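PDB 4GF2: erythrocyte binding antigen 140 from Plasmodium falciparum, which probably binds a sialic acid-bearing receptor, glycophorin C, on the host erythrocyte during parasite invasion, here represented by its two Duffy binding-like domains. Local coordinates for residues P337-P342 against P477-W482; K538-Y543 against K561-Y566; G15-S20 against A71-N76; I65-E70 against W151-V156. The protein carries 3 engineered substitutions. All coordinates share one frame; numbering follows the deposited sequence.

Contact 1: P337-P342 against P477-W482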
loop_
_atom_site.group_PDB
_atom_site.type_symbol
_atom_site.label_atom_id
_atom_site.label_comp_id
_atom_site.label_asym_id
_atom_site.label_seq_id
_atom_site.Cartn_x
_atom_site.Cartn_y
_atom_site.Cartn_z
ATOM N N PRO A 337 -18.913 -31.134 -11.496
ATOM C CA PRO A 337 -20.280 -31.389 -11.963
ATOM C C PRO A 337 -21.288 -31.378 -10.817
ATOM O O PRO A 337 -20.986 -31.876 -9.733
ATOM C CB PRO A 337 -20.187 -32.787 -12.583
ATOM C CG PRO A 337 -19.036 -33.425 -11.900
ATOM C CD PRO A 337 -18.051 -32.317 -11.643
ATOM N N GLY A 338 -22.464 -30.806 -11.063
ATOM C CA GLY A 338 -23.522 -30.748 -10.068
ATOM C C GLY A 338 -23.607 -29.407 -9.357
ATOM O O GLY A 338 -24.550 -29.149 -8.608
ATOM N N THR A 339 -22.619 -28.551 -9.592
ATOM C CA THR A 339 -22.561 -27.241 -8.957
ATOM C C THR A 339 -23.479 -26.238 -9.655
ATOM O O THR A 339 -23.572 -26.212 -10.879
ATOM C CB THR A 339 -21.120 -26.687 -8.979
ATOM O OG1 THR A 339 -20.262 -27.535 -8.201
ATOM C CG2 THR A 339 -21.075 -25.271 -8.415
ATOM N N CYS A 340 -24.155 -25.411 -8.866
ATOM C CA CYS A 340 -24.983 -24.343 -9.413
ATOM C C CYS A 340 -24.529 -22.996 -8.858
ATOM O O CYS A 340 -24.609 -22.743 -7.656
ATOM C CB CYS A 340 -26.460 -24.594 -9.099
ATOM S SG CYS A 340 -27.181 -25.960 -10.042
ATOM N N GLU A 341 -24.046 -22.138 -9.745
ATOM C CA GLU A 341 -23.546 -20.829 -9.353
ATOM C C GLU A 341 -24.707 -19.926 -8.954
ATOM O O GLU A 341 -25.685 -19.815 -9.686
ATOM C CB GLU A 341 -22.765 -20.209 -10.511
ATOM C CG GLU A 341 -22.040 -18.920 -10.176
ATOM C CD GLU A 341 -21.285 -18.360 -11.367
ATOM O OE1 GLU A 341 -21.448 -18.901 -12.484
ATOM O OE2 GLU A 341 -20.528 -17.381 -11.190
ATOM N N PRO A 342 -24.615 -19.290 -7.779
ATOM C CA PRO A 342 -25.672 -18.355 -7.382
ATOM C C PRO A 342 -25.635 -17.089 -8.228
ATOM O O PRO A 342 -24.550 -16.641 -8.600
ATOM C CB PRO A 342 -25.325 -18.022 -5.925
ATOM C CG PRO A 342 -24.360 -19.073 -5.492
ATOM C CD PRO A 342 -23.615 -19.472 -6.716
ATOM N N PRO A 477 -17.016 -25.315 2.981
ATOM C CA PRO A 477 -16.922 -25.539 1.537
ATOM C C PRO A 477 -17.937 -24.709 0.762
ATOM O O PRO A 477 -19.129 -24.713 1.075
ATOM C CB PRO A 477 -17.216 -27.031 1.403
ATOM C CG PRO A 477 -16.657 -27.612 2.651
ATOM C CD PRO A 477 -16.873 -26.574 3.734
ATOM N N GLN A 478 -17.445 -23.991 -0.239
ATOM C CA GLN A 478 -18.261 -23.065 -1.010
ATOM C C GLN A 478 -19.573 -23.699 -1.479
ATOM O O GLN A 478 -20.646 -23.141 -1.261
ATOM C CB GLN A 478 -17.459 -22.563 -2.209
ATOM C CG GLN A 478 -18.127 -21.458 -2.991
ATOM C CD GLN A 478 -17.207 -20.879 -4.042
ATOM O OE1 GLN A 478 -16.549 -21.617 -4.776
ATOM N NE2 GLN A 478 -17.137 -19.555 -4.109
ATOM N N PHE A 479 -19.486 -24.860 -2.118
ATOM C CA PHE A 479 -20.676 -25.527 -2.638
ATOM C C PHE A 479 -21.748 -25.708 -1.571
ATOM O O PHE A 479 -22.937 -25.533 -1.840
ATOM C CB PHE A 479 -20.327 -26.895 -3.217
ATOM C CG PHE A 479 -21.526 -27.767 -3.436
ATOM C CD1 PHE A 479 -22.415 -27.496 -4.461
ATOM C CD2 PHE A 479 -21.772 -28.851 -2.610
ATOM C CE1 PHE A 479 -23.522 -28.295 -4.664
ATOM C CE2 PHE A 479 -22.876 -29.653 -2.807
ATOM C CZ PHE A 479 -23.753 -29.375 -3.835
ATOM N N LEU A 480 -21.325 -26.077 -0.367
ATOM C CA LEU A 480 -22.257 -26.273 0.735
ATOM C C LEU A 480 -22.942 -24.958 1.094
ATOM O O LEU A 480 -24.134 -24.935 1.404
ATOM C CB LEU A 480 -21.534 -26.852 1.956
ATOM C CG LEU A 480 -21.037 -28.294 1.810
ATOM C CD1 LEU A 480 -20.214 -28.712 3.021
ATOM C CD2 LEU A 480 -22.203 -29.247 1.611
ATOM N N ARG A 481 -22.191 -23.863 1.042
ATOM C CA ARG A 481 -22.759 -22.553 1.318
ATOM C C ARG A 481 -23.764 -22.189 0.238
ATOM O O ARG A 481 -24.817 -21.621 0.524
ATOM C CB ARG A 481 -21.665 -21.491 1.386
ATOM C CG ARG A 481 -20.565 -21.797 2.387
ATOM C CD ARG A 481 -19.714 -20.570 2.661
ATOM N NE ARG A 481 -19.368 -19.843 1.440
ATOM C CZ ARG A 481 -18.227 -19.974 0.767
ATOM N NH1 ARG A 481 -17.285 -20.817 1.177
ATOM N NH2 ARG A 481 -18.024 -19.251 -0.327
ATOM N N TRP A 482 -23.436 -22.525 -1.005
ATOM C CA TRP A 482 -24.291 -22.195 -2.136
ATOM C C TRP A 482 -25.559 -23.028 -2.120
ATOM O O TRP A 482 -26.647 -22.515 -2.368
ATOM C CB TRP A 482 -23.543 -22.409 -3.453
ATOM C CG TRP A 482 -22.474 -21.403 -3.678
ATOM C CD1 TRP A 482 -22.171 -20.335 -2.880
ATOM C CD2 TRP A 482 -21.562 -21.353 -4.780
ATOM N NE1 TRP A 482 -21.124 -19.628 -3.416
ATOM C CE2 TRP A 482 -20.733 -20.233 -4.582
ATOM C CE3 TRP A 482 -21.366 -22.148 -5.912
ATOM C CZ2 TRP A 482 -19.723 -19.891 -5.473
ATOM C CZ3 TRP A 482 -20.363 -21.806 -6.795
ATOM C CH2 TRP A 482 -19.554 -20.687 -6.571
#
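Three donors grip OD1 of Asp401, a carboxylate outside both segments that probably stays ionised: the indole NE1 of Trp482, the amide NE2 of Gln478 and the guanidinium NH2 of Arg481. The site belongs to the second Duffy binding domain of the chain, where a loop with no regular structure, 337-342, packs against the first turn of helix 478-508. The contact is buried and mostly aromatic to proline, with no hydrogen bond between the two segments. Trp482 has its CG anti to the carbonyl carbon (chi1 -71°), and its ring is sandwiched. On one face lies Gln478 CG, one helical turn back, 3.2 Å above the ring plane and offset toward the rim. On the opposite face the Pro342 ring crosses at about a right angle. Pro342 CD sits 3.4 Å from Trp482 CD2. Pro342 CG makes a CH-pi contact, 3.5 Å from the centroid of the five-membered ring and 11° off its normal. Pro342 is also the N-cap residue of helix 343-346, so this packing lies right at the start of that helix. The methyl of Thr339 comes in at the rim of the indole, in its plane, with CG2 3.9 Å from Trp482 CZ3. The Thr339 hydroxyl turns back to Phe336 O, and the next residue, Cys340, is disulfide-bonded to Cys328, which ties the loop down covalently. Earlier in the loop, Gly338 O approaches Phe479 CE1 obliquely at 4.2 Å.

Contact 2: K538-Y543 against K561-Y566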
loop_
_atom_site.group_PDB
_atom_site.type_symbol
_atom_site.label_atom_id
_atom_site.label_comp_id
_atom_site.label_asym_id
_atom_site.label_seq_id
_atom_site.Cartn_x
_atom_site.Cartn_y
_atom_site.Cartn_z
ATOM N N LYS A 538 -29.248 -31.824 -9.626
ATOM C CA LYS A 538 -27.818 -31.670 -9.863
ATOM C C LYS A 538 -27.065 -31.563 -8.544
ATOM O O LYS A 538 -26.139 -32.330 -8.282
ATOM C CB LYS A 538 -27.542 -30.425 -10.712
ATOM C CG LYS A 538 -27.835 -30.598 -12.197
ATOM C CD LYS A 538 -27.431 -29.357 -12.983
ATOM C CE LYS A 538 -27.606 -29.549 -14.483
ATOM N NZ LYS A 538 -29.037 -29.683 -14.876
ATOM N N GLN A 539 -27.472 -30.610 -7.714
ATOM C CA GLN A 539 -26.766 -30.327 -6.471
ATOM C C GLN A 539 -26.890 -31.457 -5.458
ATOM O O GLN A 539 -25.954 -31.735 -4.710
ATOM C CB GLN A 539 -27.288 -29.030 -5.866
ATOM C CG GLN A 539 -26.977 -27.811 -6.707
ATOM C CD GLN A 539 -27.730 -26.595 -6.238
ATOM O OE1 GLN A 539 -27.168 -25.710 -5.596
ATOM N NE2 GLN A 539 -29.017 -26.547 -6.548
ATOM N N VAL A 540 -28.048 -32.103 -5.431
ATOM C CA VAL A 540 -28.253 -33.247 -4.556
ATOM C C VAL A 540 -27.282 -34.360 -4.928
ATOM O O VAL A 540 -26.719 -35.027 -4.057
ATOM C CB VAL A 540 -29.697 -33.768 -4.650
ATOM C CG1 VAL A 540 -29.782 -35.222 -4.202
ATOM C CG2 VAL A 540 -30.624 -32.894 -3.820
ATOM N N ASP A 541 -27.085 -34.552 -6.227
ATOM C CA ASP A 541 -26.217 -35.611 -6.717
ATOM C C ASP A 541 -24.786 -35.372 -6.258
ATOM O O ASP A 541 -24.103 -36.296 -5.820
ATOM C CB ASP A 541 -26.277 -35.678 -8.244
ATOM C CG ASP A 541 -25.583 -36.903 -8.802
ATOM O OD1 ASP A 541 -25.753 -38.001 -8.229
ATOM O OD2 ASP A 541 -24.869 -36.770 -9.818
ATOM N N LYS A 542 -24.336 -34.125 -6.356
ATOM C CA LYS A 542 -22.983 -33.772 -5.946
ATOM C C LYS A 542 -22.829 -33.904 -4.439
ATOM O O LYS A 542 -21.845 -34.464 -3.954
ATOM C CB LYS A 542 -22.640 -32.343 -6.378
ATOM C CG LYS A 542 -21.311 -31.843 -5.830
ATOM C CD LYS A 542 -20.976 -30.454 -6.343
ATOM C CE LYS A 542 -19.778 -29.867 -5.609
ATOM N NZ LYS A 542 -18.537 -30.666 -5.809
ATOM N N TYR A 543 -23.802 -33.383 -3.703
ATOM C CA TYR A 543 -23.779 -33.450 -2.251
ATOM C C TYR A 543 -23.654 -34.902 -1.806
ATOM O O TYR A 543 -22.908 -35.216 -0.882
ATOM C CB TYR A 543 -25.049 -32.827 -1.673
ATOM C CG TYR A 543 -25.177 -32.972 -0.174
ATOM C CD1 TYR A 543 -25.711 -34.125 0.390
ATOM C CD2 TYR A 543 -24.769 -31.954 0.679
ATOM C CE1 TYR A 543 -25.832 -34.263 1.759
ATOM C CE2 TYR A 543 -24.886 -32.080 2.050
ATOM C CZ TYR A 543 -25.420 -33.238 2.585
ATOM O OH TYR A 543 -25.538 -33.371 3.949
ATOM N N LYS A 561 -25.973 -36.648 6.746
ATOM C CA LYS A 561 -27.299 -36.044 6.746
ATOM C C LYS A 561 -27.798 -35.966 5.311
ATOM O O LYS A 561 -27.167 -35.339 4.462
ATOM C CB LYS A 561 -27.269 -34.647 7.367
ATOM C CG LYS A 561 -27.028 -34.640 8.864
ATOM C CD LYS A 561 -27.228 -33.251 9.448
ATOM C CE LYS A 561 -27.080 -33.257 10.962
ATOM N NZ LYS A 561 -27.382 -31.927 11.561
ATOM N N GLU A 562 -28.924 -36.618 5.042
ATOM C CA GLU A 562 -29.488 -36.630 3.699
ATOM C C GLU A 562 -29.569 -35.205 3.158
ATOM O O GLU A 562 -29.893 -34.269 3.890
ATOM C CB GLU A 562 -30.872 -37.283 3.700
ATOM C CG GLU A 562 -31.044 -38.373 2.653
ATOM C CD GLU A 562 -30.119 -39.555 2.877
ATOM O OE1 GLU A 562 -30.578 -40.575 3.438
ATOM O OE2 GLU A 562 -28.935 -39.466 2.489
ATOM N N ALA A 563 -29.263 -35.049 1.874
ATOM C CA ALA A 563 -29.231 -33.737 1.236
ATOM C C ALA A 563 -30.435 -32.883 1.619
ATOM O O ALA A 563 -30.280 -31.737 2.050
ATOM C CB ALA A 563 -29.160 -33.893 -0.276
ATOM N N ASN A 564 -31.632 -33.438 1.457
ATOM C CA ASN A 564 -32.854 -32.684 1.718
ATOM C C ASN A 564 -33.016 -32.349 3.199
ATOM O O ASN A 564 -33.758 -31.434 3.559
ATOM C CB ASN A 564 -34.084 -33.432 1.191
ATOM C CG ASN A 564 -34.210 -34.830 1.758
ATOM O OD1 ASN A 564 -33.509 -35.197 2.699
ATOM N ND2 ASN A 564 -35.113 -35.621 1.185
ATOM N N VAL A 565 -32.315 -33.085 4.055
ATOM C CA VAL A 565 -32.318 -32.790 5.483
ATOM C C VAL A 565 -31.401 -31.611 5.761
ATOM O O VAL A 565 -31.759 -30.687 6.491
ATOM C CB VAL A 565 -31.864 -34.001 6.316
ATOM C CG1 VAL A 565 -31.571 -33.580 7.750
ATOM C CG2 VAL A 565 -32.920 -35.098 6.277
ATOM N N TYR A 566 -30.212 -31.653 5.174
ATOM C CA TYR A 566 -29.266 -30.554 5.287
ATOM C C TYR A 566 -29.936 -29.232 4.924
ATOM O O TYR A 566 -29.705 -28.211 5.574
ATOM C CB TYR A 566 -28.062 -30.807 4.381
ATOM C CG TYR A 566 -27.182 -29.598 4.171
ATOM C CD1 TYR A 566 -26.136 -29.316 5.038
ATOM C CD2 TYR A 566 -27.395 -28.743 3.100
ATOM C CE1 TYR A 566 -25.327 -28.210 4.843
ATOM C CE2 TYR A 566 -26.595 -27.637 2.897
ATOM C CZ TYR A 566 -25.563 -27.375 3.771
ATOM O OH TYR A 566 -24.769 -26.273 3.565
#
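The two tyrosine rings meet obliquely, with planes 40° apart and centroids 5.5 Å from each other. Tyr543 CE2 lies over one face of the Tyr566 ring, 4.0 Å above its plane and offset toward the rim. At the edge of the Tyr543 ring, in its plane, sits Lys561 O. The Tyr543 hydroxyl donates to this carbonyl: OH to Lys561 O is 2.6 Å, and the donor lies in the carbonyl plane at a C=O...donor angle of 147°. Tyr543 reaches it with CG anti to the backbone N (chi1 174°), so the ring stands out from helix 518-548. This is where helix 563-570 begins its packing on helix 518-548, the helix before it in the chain. Glu562 is the N-cap residue, and its O takes both Val565 N and Tyr566 N. Through its bond to Lys561 O, Tyr543 holds the chain just ahead of the first turn. Ala563 packs against both Tyr543 and Val540. Its CB is 3.5 Å from Tyr543 CD1 and 4.0 Å from Val540 CG2. The Tyr566 hydroxyl is hydrogen-bonded to Leu480 O of helix 478-508, while Lys561 NZ turns away to a salt bridge with Glu569.

Contact 3: G15-S20 against A71-N76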
loop_
_atom_site.group_PDB
_atom_site.type_symbol
_atom_site.label_atom_id
_atom_site.label_comp_id
_atom_site.label_asym_id
_atom_site.label_seq_id
_atom_site.Cartn_x
_atom_site.Cartn_y
_atom_site.Cartn_z
ATOM N N GLY A 15 39.069 12.071 -8.313
ATOM C CA GLY A 15 38.112 11.525 -9.255
ATOM C C GLY A 15 36.842 12.340 -9.392
ATOM O O GLY A 15 36.519 13.165 -8.541
ATOM N N ILE A 16 36.120 12.102 -10.483
ATOM C CA ILE A 16 34.845 12.760 -10.731
ATOM C C ILE A 16 33.880 12.477 -9.585
ATOM O O ILE A 16 33.901 11.397 -9.000
ATOM C CB ILE A 16 34.205 12.277 -12.046
ATOM C CG1 ILE A 16 35.199 12.392 -13.203
ATOM C CG2 ILE A 16 32.944 13.074 -12.352
ATOM C CD1 ILE A 16 35.642 11.050 -13.764
ATOM N N LYS A 17 33.033 13.451 -9.274
ATOM C CA LYS A 17 32.070 13.306 -8.189
ATOM C C LYS A 17 30.707 12.875 -8.711
ATOM O O LYS A 17 30.332 13.189 -9.841
ATOM C CB LYS A 17 31.940 14.622 -7.424
ATOM C CG LYS A 17 33.220 15.041 -6.717
ATOM C CD LYS A 17 33.067 16.373 -6.009
ATOM C CE LYS A 17 34.337 16.756 -5.265
ATOM N NZ LYS A 17 34.683 15.802 -4.174
ATOM N N ARG A 18 29.974 12.138 -7.887
ATOM C CA ARG A 18 28.596 11.795 -8.205
ATOM C C ARG A 18 27.764 13.062 -8.089
ATOM O O ARG A 18 27.983 13.878 -7.184
ATOM C CB ARG A 18 28.077 10.715 -7.254
ATOM C CG ARG A 18 28.811 9.386 -7.378
ATOM C CD ARG A 18 28.271 8.339 -6.409
ATOM N NE ARG A 18 28.792 8.517 -5.054
ATOM C CZ ARG A 18 29.947 8.021 -4.616
ATOM N NH1 ARG A 18 30.726 7.308 -5.417
ATOM N NH2 ARG A 18 30.328 8.240 -3.368
ATOM N N LYS A 19 26.823 13.235 -9.011
ATOM C CA LYS A 19 26.025 14.458 -9.080
ATOM C C LYS A 19 24.814 14.438 -8.146
ATOM O O LYS A 19 24.389 15.482 -7.651
ATOM C CB LYS A 19 25.557 14.694 -10.512
ATOM C CG LYS A 19 26.608 15.313 -11.415
ATOM C CD LYS A 19 26.122 15.369 -12.858
ATOM C CE LYS A 19 26.662 16.580 -13.596
ATOM N NZ LYS A 19 25.994 17.842 -13.155
ATOM N N SER A 20 24.250 13.256 -7.917
ATOM C CA SER A 20 23.091 13.128 -7.043
ATOM C C SER A 20 23.451 13.522 -5.617
ATOM O O SER A 20 24.567 13.281 -5.162
ATOM C CB SER A 20 22.561 11.698 -7.066
ATOM O OG SER A 20 22.125 11.344 -8.365
ATOM N N ALA A 71 37.207 22.286 -5.206
ATOM C CA ALA A 71 36.417 23.330 -5.861
ATOM C C ALA A 71 36.134 23.020 -7.339
ATOM O O ALA A 71 34.981 23.058 -7.773
ATOM C CB ALA A 71 37.113 24.669 -5.730
ATOM N N LYS A 72 37.178 22.720 -8.109
ATOM C CA LYS A 72 37.007 22.352 -9.516
ATOM C C LYS A 72 35.984 21.237 -9.664
ATOM O O LYS A 72 35.061 21.321 -10.478
ATOM C CB LYS A 72 38.322 21.864 -10.129
ATOM C CG LYS A 72 39.366 22.929 -10.371
ATOM C CD LYS A 72 40.510 22.367 -11.199
ATOM C CE LYS A 72 41.678 23.334 -11.292
ATOM N NZ LYS A 72 42.767 22.779 -12.148
ATOM N N LEU A 73 36.168 20.178 -8.884
ATOM C CA LEU A 73 35.331 18.998 -9.006
ATOM C C LEU A 73 33.892 19.323 -8.614
ATOM O O LEU A 73 32.950 18.810 -9.213
ATOM C CB LEU A 73 35.902 17.853 -8.167
ATOM C CG LEU A 73 37.239 17.309 -8.682
ATOM C CD1 LEU A 73 37.837 16.295 -7.720
ATOM C CD2 LEU A 73 37.073 16.682 -10.056
ATOM N N LEU A 74 33.728 20.194 -7.627
ATOM C CA LEU A 74 32.401 20.652 -7.237
ATOM C C LEU A 74 31.777 21.473 -8.354
ATOM O O LEU A 74 30.571 21.400 -8.595
ATOM C CB LEU A 74 32.467 21.492 -5.961
ATOM C CG LEU A 74 32.668 20.735 -4.648
ATOM C CD1 LEU A 74 32.780 21.718 -3.497
ATOM C CD2 LEU A 74 31.533 19.742 -4.405
ATOM N N TYR A 75 32.597 22.254 -9.044
ATOM C CA TYR A 75 32.083 23.068 -10.133
ATOM C C TYR A 75 31.557 22.176 -11.244
ATOM O O TYR A 75 30.467 22.401 -11.762
ATOM C CB TYR A 75 33.147 24.020 -10.678
ATOM C CG TYR A 75 32.637 24.835 -11.843
ATOM C CD1 TYR A 75 31.939 26.016 -11.635
ATOM C CD2 TYR A 75 32.826 24.407 -13.150
ATOM C CE1 TYR A 75 31.455 26.754 -12.694
ATOM C CE2 TYR A 75 32.348 25.142 -14.217
ATOM C CZ TYR A 75 31.666 26.315 -13.984
ATOM O OH TYR A 75 31.186 27.052 -15.044
ATOM N N ASN A 76 32.328 21.159 -11.611
ATOM C CA ASN A 76 31.888 20.216 -12.635
ATOM C C ASN A 76 30.634 19.477 -12.192
ATOM O O ASN A 76 29.746 19.189 -12.995
ATOM C CB ASN A 76 32.992 19.211 -12.950
ATOM C CG ASN A 76 34.198 19.858 -13.592
ATOM O OD1 ASN A 76 34.126 20.985 -14.080
ATOM N ND2 ASN A 76 35.316 19.140 -13.607
HETATM O O HOH W 1 33.222 16.176 -10.588
#
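Here the loop between helix 4-14 and strand 23-27, in the N-terminal Duffy binding-like half of the chain, lies along the long helix 56-78. Gly15 is the first residue past helix 4-14 and leaves helical geometry with a positive phi of 88°. The preceding Cys14 is disulfide-bonded to Cys44. The apolar part is built from the methylenes of Lys17 and two leucines. The Lys17 chain runs extended as far as CE and crosses Leu73 at about a right angle. Its CE rests 3.5 Å from Leu73 CB, and its CD is 4.0 Å from Leu74 CD2. The Leu73 methyl CD1 meets Gly15 O at 3.5 Å, a contact of packing only. The two lysine ammonium groups find their partners outside the two segments. Lys17 bends at chi4 (-63°), which brings NZ to a salt bridge with Glu70 OE1, one turn before Leu74 on helix 56-78. Lys19, more exposed, bends at chi3 and chi4. Its NZ stays 4.0 Å from Asn76 O, too far for a bond, and donates instead to Lys77 O. The loop backbone has no direct hydrogen bond to the 71-76 turn. One water bridges them: it accepts from Lys17 N at 3.0 Å and donates to Leu73 O, also at 3.0 Å.

Contact 4: I65-E70 against W151-V156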
loop_
_atom_site.group_PDB
_atom_site.type_symbol
_atom_site.label_atom_id
_atom_site.label_comp_id
_atom_site.label_asym_id
_atom_site.label_seq_id
_atom_site.Cartn_x
_atom_site.Cartn_y
_atom_site.Cartn_z
ATOM N N ILE A 65 46.384 22.150 -2.548
ATOM C CA ILE A 65 45.981 21.388 -3.720
ATOM C C ILE A 65 44.634 20.714 -3.493
ATOM O O ILE A 65 43.794 20.662 -4.389
ATOM C CB ILE A 65 47.022 20.318 -4.072
ATOM C CG1 ILE A 65 48.293 20.983 -4.607
ATOM C CG2 ILE A 65 46.461 19.346 -5.106
ATOM C CD1 ILE A 65 49.463 20.037 -4.779
ATOM N N SER A 66 44.429 20.198 -2.290
ATOM C CA SER A 66 43.200 19.492 -1.972
ATOM C C SER A 66 41.975 20.406 -2.060
ATOM O O SER A 66 40.988 20.058 -2.702
ATOM C CB SER A 66 43.299 18.867 -0.584
ATOM O OG SER A 66 44.321 17.890 -0.553
ATOM N N VAL A 67 42.032 21.572 -1.423
ATOM C CA VAL A 67 40.876 22.467 -1.408
ATOM C C VAL A 67 40.580 23.020 -2.802
ATOM O O VAL A 67 39.425 23.079 -3.223
ATOM C CB VAL A 67 41.041 23.637 -0.406
ATOM C CG1 VAL A 67 41.188 23.105 1.005
ATOM C CG2 VAL A 67 42.225 24.529 -0.778
ATOM N N ASN A 68 41.628 23.410 -3.515
ATOM C CA ASN A 68 41.485 23.953 -4.861
ATOM C C ASN A 68 40.925 22.908 -5.827
ATOM O O ASN A 68 40.133 23.230 -6.713
ATOM C CB ASN A 68 42.836 24.475 -5.360
ATOM C CG ASN A 68 42.772 25.005 -6.776
ATOM O OD1 ASN A 68 42.983 24.268 -7.734
ATOM N ND2 ASN A 68 42.483 26.293 -6.913
ATOM N N THR A 69 41.329 21.655 -5.648
ATOM C CA THR A 69 40.844 20.579 -6.502
ATOM C C THR A 69 39.387 20.285 -6.170
ATOM O O THR A 69 38.558 20.107 -7.066
ATOM C CB THR A 69 41.682 19.294 -6.353
ATOM O OG1 THR A 69 43.042 19.558 -6.719
ATOM C CG2 THR A 69 41.140 18.197 -7.253
ATOM N N GLU A 70 39.078 20.248 -4.879
ATOM C CA GLU A 70 37.708 20.037 -4.426
ATOM C C GLU A 70 36.767 21.035 -5.100
ATOM O O GLU A 70 35.673 20.674 -5.528
ATOM C CB GLU A 70 37.628 20.165 -2.903
ATOM C CG GLU A 70 36.210 20.156 -2.341
ATOM C CD GLU A 70 35.533 18.802 -2.442
ATOM O OE1 GLU A 70 36.212 17.809 -2.799
ATOM O OE2 GLU A 70 34.317 18.733 -2.157
ATOM N N TRP A 151 41.148 29.079 2.287
ATOM C CA TRP A 151 39.861 29.463 1.721
ATOM C C TRP A 151 40.071 30.243 0.431
ATOM O O TRP A 151 39.520 29.897 -0.615
ATOM C CB TRP A 151 39.070 30.307 2.716
ATOM C CG TRP A 151 37.862 30.963 2.124
ATOM C CD1 TRP A 151 37.674 32.299 1.923
ATOM C CD2 TRP A 151 36.674 30.316 1.659
ATOM N NE1 TRP A 151 36.441 32.522 1.363
ATOM C CE2 TRP A 151 35.806 31.322 1.189
ATOM C CE3 TRP A 151 36.258 28.981 1.589
ATOM C CZ2 TRP A 151 34.549 31.040 0.661
ATOM C CZ3 TRP A 151 35.010 28.701 1.061
ATOM C CH2 TRP A 151 34.170 29.724 0.604
ATOM N N ASN A 152 40.879 31.293 0.510
ATOM C CA ASN A 152 41.152 32.128 -0.649
ATOM C C ASN A 152 41.603 31.318 -1.857
ATOM O O ASN A 152 41.160 31.571 -2.976
ATOM C CB ASN A 152 42.199 33.183 -0.307
ATOM C CG ASN A 152 41.630 34.312 0.524
ATOM O OD1 ASN A 152 40.424 34.559 0.504
ATOM N ND2 ASN A 152 42.493 35.008 1.254
ATOM N N HIS A 153 42.475 30.342 -1.629
ATOM C CA HIS A 153 43.015 29.548 -2.724
ATOM C C HIS A 153 41.987 28.538 -3.213
ATOM O O HIS A 153 41.969 28.164 -4.391
ATOM C CB HIS A 153 44.291 28.833 -2.290
ATOM C CG HIS A 153 44.905 27.999 -3.369
ATOM N ND1 HIS A 153 45.515 28.546 -4.476
ATOM C CD2 HIS A 153 44.995 26.655 -3.514
ATOM C CE1 HIS A 153 45.959 27.576 -5.256
ATOM N NE2 HIS A 153 45.658 26.420 -4.695
ATOM N N MET A 154 41.121 28.103 -2.305
ATOM C CA MET A 154 40.066 27.158 -2.659
ATOM C C MET A 154 39.115 27.756 -3.690
ATOM O O MET A 154 38.649 27.062 -4.590
ATOM C CB MET A 154 39.272 26.741 -1.416
ATOM C CG MET A 154 38.123 25.800 -1.732
ATOM S SD MET A 154 37.262 25.171 -0.280
ATOM C CE MET A 154 36.232 23.932 -1.056
ATOM N N ILE A 155 38.826 29.045 -3.565
ATOM C CA ILE A 155 37.836 29.665 -4.437
ATOM C C ILE A 155 38.458 30.566 -5.499
ATOM O O ILE A 155 37.736 31.193 -6.272
ATOM C CB ILE A 155 36.818 30.493 -3.630
ATOM C CG1 ILE A 155 37.504 31.689 -2.966
ATOM C CG2 ILE A 155 36.130 29.619 -2.594
ATOM C CD1 ILE A 155 36.548 32.633 -2.285
ATOM N N VAL A 156 39.788 30.617 -5.550
ATOM C CA VAL A 156 40.475 31.591 -6.400
ATOM C C VAL A 156 40.055 31.510 -7.871
ATOM O O VAL A 156 39.998 32.526 -8.556
ATOM C CB VAL A 156 42.008 31.448 -6.313
ATOM C CG1 VAL A 156 42.461 30.142 -6.941
ATOM C CG2 VAL A 156 42.685 32.632 -6.991
#
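This is a helix-helix packing contact in the first Duffy binding domain, between helix 56-78 and helix 132-155. The short axes cross at -38° and approach to 7.7 Å. The backbones come nearest at Asn68 and Met154, whose CA atoms lie 4.1 Å apart. One side of this point is polar. Asn68, with CG anti to the backbone N, sends ND2 to His153 O over 3.2 Å. The N-H...O angle is 178°, and the bond lies in both the amide and the carbonyl plane. A second bond from the same ND2, to Asn157 OD1, helps fix the flip of the amide. The amide also lies over one face of the His153 imidazole, the two planes 29° apart, with Asn68 CB 3.5 Å from His153 NE2. The other side is mainly apolar. Val67 CB meets Met154 CB at 3.7 Å, and the extended methionine chain runs on past Val67 O. Its methyl CE reaches Glu70 CG at 4.0 Å. The Glu70 carboxylate bonds Cys44 N. Helix 83-101 packs against this side: Phe97 touches Val67 and Glu70, while Leu90 and Phe94 meet Met154. Helix 4-14 lies against Ile65 and Thr69 of helix 56-78.

In the fold
The contacts form two pairs on opposite sides of the chain's centre, one in each half of the molecule. Contacts 3 and 4 share helix 56-78, with centres about 13 Å apart. Their segments alternate along the chain, and the Lys17-Glu70 salt bridge joins them. The centres of contacts 1 and 2 are about 11 Å apart, and the two touch, following in series along the chain. The Tyr566 hydroxyl and Leu480 O link them, and Phe479 packs on helix 518-548. Contact 1 is the buried one and relies on aromatic and proline packing. The other three are partly buried. Contacts 2 and 4 each add one direct side-chain-to-carbonyl hydrogen bond, whereas contact 3 uses lysine methylenes and a water.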